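Local coordinates for 65 kDa virulence protein (Salmonella typhimurium, PDB 2GWM), which catalyses transfer of ADP-ribose from NAD to an arginine, probably of host actin, through this C-terminal domain, which would prevent assembly of actin filaments, at residues Q6-Y11 with E148-P153; N20-G25 with V59-I64. All coordinates share one frame; numbering follows the deposited sequence.

In the fold
Helix 3-24 at the N terminus of this domain supplies the first segment of both interactions. The chain then passes helix 30-39 and enters helix 50-69, where 59-64 packs back on 20-25 and closes a loop of 33 intervening residues, 19 of them helical. Interaction 1 closes much later: 148-153 returns to 6-11 after 136 residues, so interaction 2 is nested within it. Interaction 2 joins two helices of the helical layer, whereas interaction 1 ties that layer to the small antiparallel sheet that carries Ser-111, with Glu-148 just before its strand 149-151. The centres of the two contacts lie about 11 Å apart, and Ile-64, touching both Leu-8 and Tyr-11, bridges the gap.

Interaction 1. Residues Q6-Y11 with E148-P153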
# COMPACT_ATOMS: atom_id res chain seq x y z
N GLN A 6 -9.05 -14.88 6.84
CA GLN A 6 -10.01 -14.91 5.76
C GLN A 6 -10.43 -13.50 5.33
O GLN A 6 -10.65 -13.25 4.14
CB GLN A 6 -11.23 -15.72 6.18
CG GLN A 6 -10.98 -17.19 6.40
CD GLN A 6 -12.26 -17.92 6.74
OE1 GLN A 6 -13.19 -17.97 5.92
NE2 GLN A 6 -12.34 -18.49 7.94
N ALA A 7 -10.55 -12.59 6.29
CA ALA A 7 -10.83 -11.20 5.94
C ALA A 7 -9.70 -10.57 5.13
O ALA A 7 -9.96 -9.88 4.19
CB ALA A 7 -11.15 -10.40 7.14
N LEU A 8 -8.45 -10.87 5.49
CA LEU A 8 -7.30 -10.42 4.71
C LEU A 8 -7.30 -10.97 3.32
O LEU A 8 -6.96 -10.26 2.33
CB LEU A 8 -6.00 -10.81 5.45
CG LEU A 8 -4.67 -10.45 4.71
CD1 LEU A 8 -4.59 -8.96 4.49
CD2 LEU A 8 -3.54 -10.93 5.59
N ARG A 9 -7.65 -12.24 3.15
CA ARG A 9 -7.80 -12.80 1.80
C ARG A 9 -8.81 -12.01 0.99
O ARG A 9 -8.57 -11.69 -0.17
CB ARG A 9 -8.24 -14.28 1.87
CG ARG A 9 -7.19 -15.24 2.43
CD ARG A 9 -7.70 -16.71 2.43
NE ARG A 9 -6.66 -17.62 2.86
CZ ARG A 9 -5.64 -18.04 2.09
NH1 ARG A 9 -5.52 -17.70 0.81
NH2 ARG A 9 -4.72 -18.85 2.63
N TYR A 10 -9.94 -11.65 1.60
CA TYR A 10 -10.96 -10.87 0.91
C TYR A 10 -10.46 -9.48 0.55
O TYR A 10 -10.71 -8.99 -0.53
CB TYR A 10 -12.20 -10.78 1.81
CG TYR A 10 -13.31 -10.02 1.16
CD1 TYR A 10 -14.22 -10.64 0.35
CD2 TYR A 10 -13.44 -8.65 1.36
CE1 TYR A 10 -15.22 -9.93 -0.25
CE2 TYR A 10 -14.41 -7.92 0.75
CZ TYR A 10 -15.34 -8.56 -0.03
OH TYR A 10 -16.40 -7.89 -0.62
N TYR A 11 -9.78 -8.82 1.48
CA TYR A 11 -9.09 -7.56 1.22
C TYR A 11 -8.26 -7.67 -0.05
O TYR A 11 -8.34 -6.83 -0.93
CB TYR A 11 -8.17 -7.22 2.42
CG TYR A 11 -7.31 -6.05 2.06
CD1 TYR A 11 -7.74 -4.75 2.25
CD2 TYR A 11 -6.06 -6.24 1.49
CE1 TYR A 11 -6.94 -3.67 1.85
CE2 TYR A 11 -5.28 -5.15 1.07
CZ TYR A 11 -5.73 -3.89 1.24
OH TYR A 11 -4.93 -2.83 0.80
N GLU A 148 4.33 -9.79 -2.25
CA GLU A 148 3.73 -8.55 -1.76
C GLU A 148 3.98 -8.48 -0.29
O GLU A 148 3.62 -9.42 0.43
CB GLU A 148 2.25 -8.53 -2.08
CG GLU A 148 1.56 -7.27 -1.64
CD GLU A 148 0.12 -7.18 -2.14
OE1 GLU A 148 -0.40 -8.19 -2.71
OE2 GLU A 148 -0.46 -6.10 -1.91
N MET A 149 4.50 -7.35 0.16
CA MET A 149 4.58 -7.03 1.57
C MET A 149 3.54 -5.94 1.83
O MET A 149 3.60 -4.85 1.24
CB MET A 149 5.96 -6.47 1.93
CG MET A 149 5.93 -5.92 3.31
SD MET A 149 7.51 -5.90 4.10
CE MET A 149 7.17 -7.50 4.57
N LEU A 150 2.54 -6.25 2.65
CA LEU A 150 1.46 -5.33 2.93
C LEU A 150 1.69 -4.79 4.35
O LEU A 150 2.10 -5.51 5.26
CB LEU A 150 0.11 -6.08 2.88
CG LEU A 150 -1.10 -5.18 2.98
CD1 LEU A 150 -1.30 -4.36 1.80
CD2 LEU A 150 -2.35 -6.06 3.16
N PHE A 151 1.42 -3.49 4.51
CA PHE A 151 1.48 -2.79 5.76
C PHE A 151 0.09 -2.35 6.16
O PHE A 151 -0.69 -1.96 5.34
CB PHE A 151 2.36 -1.53 5.58
CG PHE A 151 3.84 -1.82 5.38
CD1 PHE A 151 4.73 -1.76 6.41
CD2 PHE A 151 4.30 -2.21 4.14
CE1 PHE A 151 6.08 -2.02 6.23
CE2 PHE A 151 5.60 -2.49 3.96
CZ PHE A 151 6.49 -2.40 4.99
N PRO A 152 -0.18 -2.40 7.47
CA PRO A 152 -1.48 -1.89 7.92
C PRO A 152 -1.55 -0.40 7.86
O PRO A 152 -0.54 0.28 7.60
CB PRO A 152 -1.55 -2.37 9.37
CG PRO A 152 -0.12 -2.35 9.82
CD PRO A 152 0.65 -2.82 8.58
N PRO A 153 -2.74 0.15 8.08
CA PRO A 153 -2.93 1.61 8.04
C PRO A 153 -2.01 2.38 8.97
O PRO A 153 -1.65 1.88 10.04
CB PRO A 153 -4.39 1.78 8.46
CG PRO A 153 -5.01 0.55 8.07
CD PRO A 153 -4.02 -0.53 8.34
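The hydroxyl of Tyr-11 meets the side-chain amide of Asn-20, farther along helix 3-24, in a probable hydrogen bond, while the ring that carries it leans on Leu-150 of strand 149-151. Across this helix-to-strand contact the touching is entirely apolar. Leu-150 CG lies anti to the backbone N (chi1 -173°), and with chi2 near 70° this brings both methyls within reach of Tyr-11. Its CD2 touches both helix side chains, 3.7 Å from Tyr-11 CE2 and 3.9 Å from Leu-8 CD1. The other branch follows the tyrosine outward, Leu-150 CD1 lying 4.1 Å from Tyr-11 OH. The leucine thus meets the ring obliquely along its CE2 side, whereas Leu-8 and Leu-150 run antiparallel, side by side at their ends. Leu-8 reaches across by its CD1 end alone; the backbones stay well apart, with 10.3 Å between Leu-8 CA and Leu-150 CA. Ile-64 of helix 50-69 packs on both Leu-8 and Tyr-11, and the ring of Phe-109 meets that of Tyr-11 with the planes at about 45°. On the strand side Leu-150 touches Ser-111, whose OG is hydrogen-bonded to Glu-148 OE2. Ser-111 and Glu-148, both predicted active-site residues, match the serine and glutamate of the Arg-Ser-Glu signature of arginine-specific ADP-ribosyltransferases. With all three contacting side chains buried and no hydrogen bond between the segments, the direct contact between helix and strand rests on apolar packing, beside this predicted catalytic pair.

Interaction 2. Residues N20-G25 with V59-I64; sequences NKYLRG and VYINDI
Ile-61 of helix 50-69 points its CD1 methyl at two neighbouring side chains, Tyr-22 and Leu-23, in the last turn of helix 3-24, which ends in a Schellman motif. The contact packs two helices of the ADP-ribosyltransferase core, with the side chain of Leu-23 about 12 Å from that of Ser-111, a predicted active-site residue. The three side chains approach from different directions. Ile-61 has CG1 anti to its carbonyl carbon (chi1 -71°), and with chi2 at 163° the chain is extended, so that CD1 is its leading atom. Tyr-22 comes from one side with its ring oblique to the isoleucine, CD2 and CE2 each 4.0 Å from Ile-61 CD1. Leu-23 and Ile-61 instead run counter to each other and overlap at their ends, Leu-23 CD2 touching the same Ile-61 CD1 at 3.9 Å. The difference starts at the first torsion: Tyr-22 CG is anti to the backbone N (chi1 179°), whereas CG of Leu-23 sits beside its own N. One methyl thus meets both partners, and Leu-23 CA and Ile-61 CA stay 9.2 Å apart. Ile-19, one turn before Leu-23, also packs on Ile-61. Beyond the contact, Tyr-22 rests on Phe-53 and Met-57 and makes an edge-to-face pair with Tyr-28. Gly-25 takes a positive phi, its N bonding back to Tyr-22 O at 3.1 Å, so the helix ends two residues after Leu-23. Ile-64 lays its CD1 over a face of Tyr-60, one turn back in the same helix, offset toward the rim of the ring. Leu-23 uses its second branch to reach the loop after strand 149-151, its CD1 lying 3.8 Å from CG of Pro-153.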
# COMPACT_ATOMS: atom_id res chain seq x y z
N ASN A 20 -9.35 1.31 1.18
CA ASN A 20 -8.28 2.29 1.23
C ASN A 20 -8.77 3.68 0.93
O ASN A 20 -8.41 4.63 1.61
CB ASN A 20 -7.14 1.85 0.30
CG ASN A 20 -6.47 0.53 0.78
OD1 ASN A 20 -6.09 -0.37 -0.03
ND2 ASN A 20 -6.29 0.43 2.07
N LYS A 21 -9.71 3.81 -0.01
CA LYS A 21 -10.37 5.11 -0.20
C LYS A 21 -11.10 5.55 1.06
O LYS A 21 -11.06 6.70 1.46
CB LYS A 21 -11.32 5.07 -1.39
CG LYS A 21 -10.62 4.96 -2.71
CD LYS A 21 -11.61 4.85 -3.89
CE LYS A 21 -10.89 5.02 -5.20
NZ LYS A 21 -11.83 5.13 -6.39
N TYR A 22 -11.80 4.63 1.69
CA TYR A 22 -12.50 4.91 2.95
C TYR A 22 -11.54 5.46 4.02
O TYR A 22 -11.78 6.51 4.64
CB TYR A 22 -13.17 3.62 3.46
CG TYR A 22 -13.90 3.78 4.79
CD1 TYR A 22 -15.15 4.39 4.86
CD2 TYR A 22 -13.34 3.31 5.95
CE1 TYR A 22 -15.81 4.52 6.02
CE2 TYR A 22 -14.00 3.44 7.18
CZ TYR A 22 -15.24 4.06 7.20
OH TYR A 22 -15.98 4.18 8.36
N LEU A 23 -10.43 4.74 4.19
CA LEU A 23 -9.45 5.10 5.23
C LEU A 23 -8.82 6.42 4.91
O LEU A 23 -8.54 7.19 5.82
CB LEU A 23 -8.37 4.02 5.36
CG LEU A 23 -8.81 2.74 6.11
CD1 LEU A 23 -7.87 1.60 5.88
CD2 LEU A 23 -8.96 3.01 7.59
N ARG A 24 -8.62 6.72 3.64
CA ARG A 24 -7.99 8.03 3.31
C ARG A 24 -8.89 9.22 3.49
O ARG A 24 -8.42 10.36 3.42
CB ARG A 24 -7.53 8.01 1.87
CG ARG A 24 -6.36 7.15 1.65
CD ARG A 24 -6.05 7.10 0.17
NE ARG A 24 -5.10 6.03 -0.08
CZ ARG A 24 -5.27 5.03 -0.93
NH1 ARG A 24 -6.35 4.93 -1.69
NH2 ARG A 24 -4.30 4.12 -1.04
N GLY A 25 -10.18 8.97 3.76
CA GLY A 25 -11.17 10.02 3.85
C GLY A 25 -11.57 10.52 2.48
O GLY A 25 -12.14 11.60 2.35
N VAL A 59 -14.59 -2.85 12.61
CA VAL A 59 -14.30 -4.22 12.93
C VAL A 59 -13.68 -4.97 11.71
O VAL A 59 -12.78 -5.79 11.84
CB VAL A 59 -15.60 -4.96 13.39
CG1 VAL A 59 -15.20 -6.35 13.88
CG2 VAL A 59 -16.31 -4.20 14.49
N TYR A 60 -14.26 -4.75 10.54
CA TYR A 60 -13.80 -5.34 9.29
C TYR A 60 -12.31 -4.98 9.02
O TYR A 60 -11.49 -5.83 8.78
CB TYR A 60 -14.73 -4.77 8.24
CG TYR A 60 -14.38 -5.06 6.79
CD1 TYR A 60 -13.91 -6.30 6.36
CD2 TYR A 60 -14.46 -4.04 5.87
CE1 TYR A 60 -13.59 -6.52 5.03
CE2 TYR A 60 -14.14 -4.24 4.53
CZ TYR A 60 -13.71 -5.49 4.12
OH TYR A 60 -13.38 -5.66 2.80
N ILE A 61 -12.00 -3.69 9.12
CA ILE A 61 -10.62 -3.22 8.94
C ILE A 61 -9.73 -3.88 9.97
O ILE A 61 -8.61 -4.34 9.68
CB ILE A 61 -10.57 -1.68 9.05
CG1 ILE A 61 -11.26 -1.16 7.79
CG2 ILE A 61 -9.16 -1.20 9.06
CD1 ILE A 61 -11.66 0.22 7.91
N ASN A 62 -10.17 -3.90 11.23
CA ASN A 62 -9.35 -4.48 12.27
C ASN A 62 -9.17 -5.96 12.03
O ASN A 62 -8.14 -6.50 12.42
CB ASN A 62 -10.00 -4.23 13.62
CG ASN A 62 -9.94 -2.76 14.04
OD1 ASN A 62 -9.03 -2.05 13.60
ND2 ASN A 62 -10.80 -2.34 14.95
N ASP A 63 -10.17 -6.65 11.47
CA ASP A 63 -9.98 -8.06 11.19
C ASP A 63 -8.84 -8.21 10.16
O ASP A 63 -8.06 -9.10 10.27
CB ASP A 63 -11.25 -8.68 10.62
CG ASP A 63 -12.17 -9.24 11.72
OD1 ASP A 63 -11.72 -9.50 12.82
OD2 ASP A 63 -13.38 -9.44 11.38
N ILE A 64 -8.91 -7.44 9.08
CA ILE A 64 -7.89 -7.52 8.05
C ILE A 64 -6.51 -7.21 8.63
O ILE A 64 -5.56 -7.97 8.36
CB ILE A 64 -8.19 -6.47 6.93
CG1 ILE A 64 -9.51 -6.80 6.19
CG2 ILE A 64 -7.00 -6.44 5.98
CD1 ILE A 64 -10.02 -5.65 5.43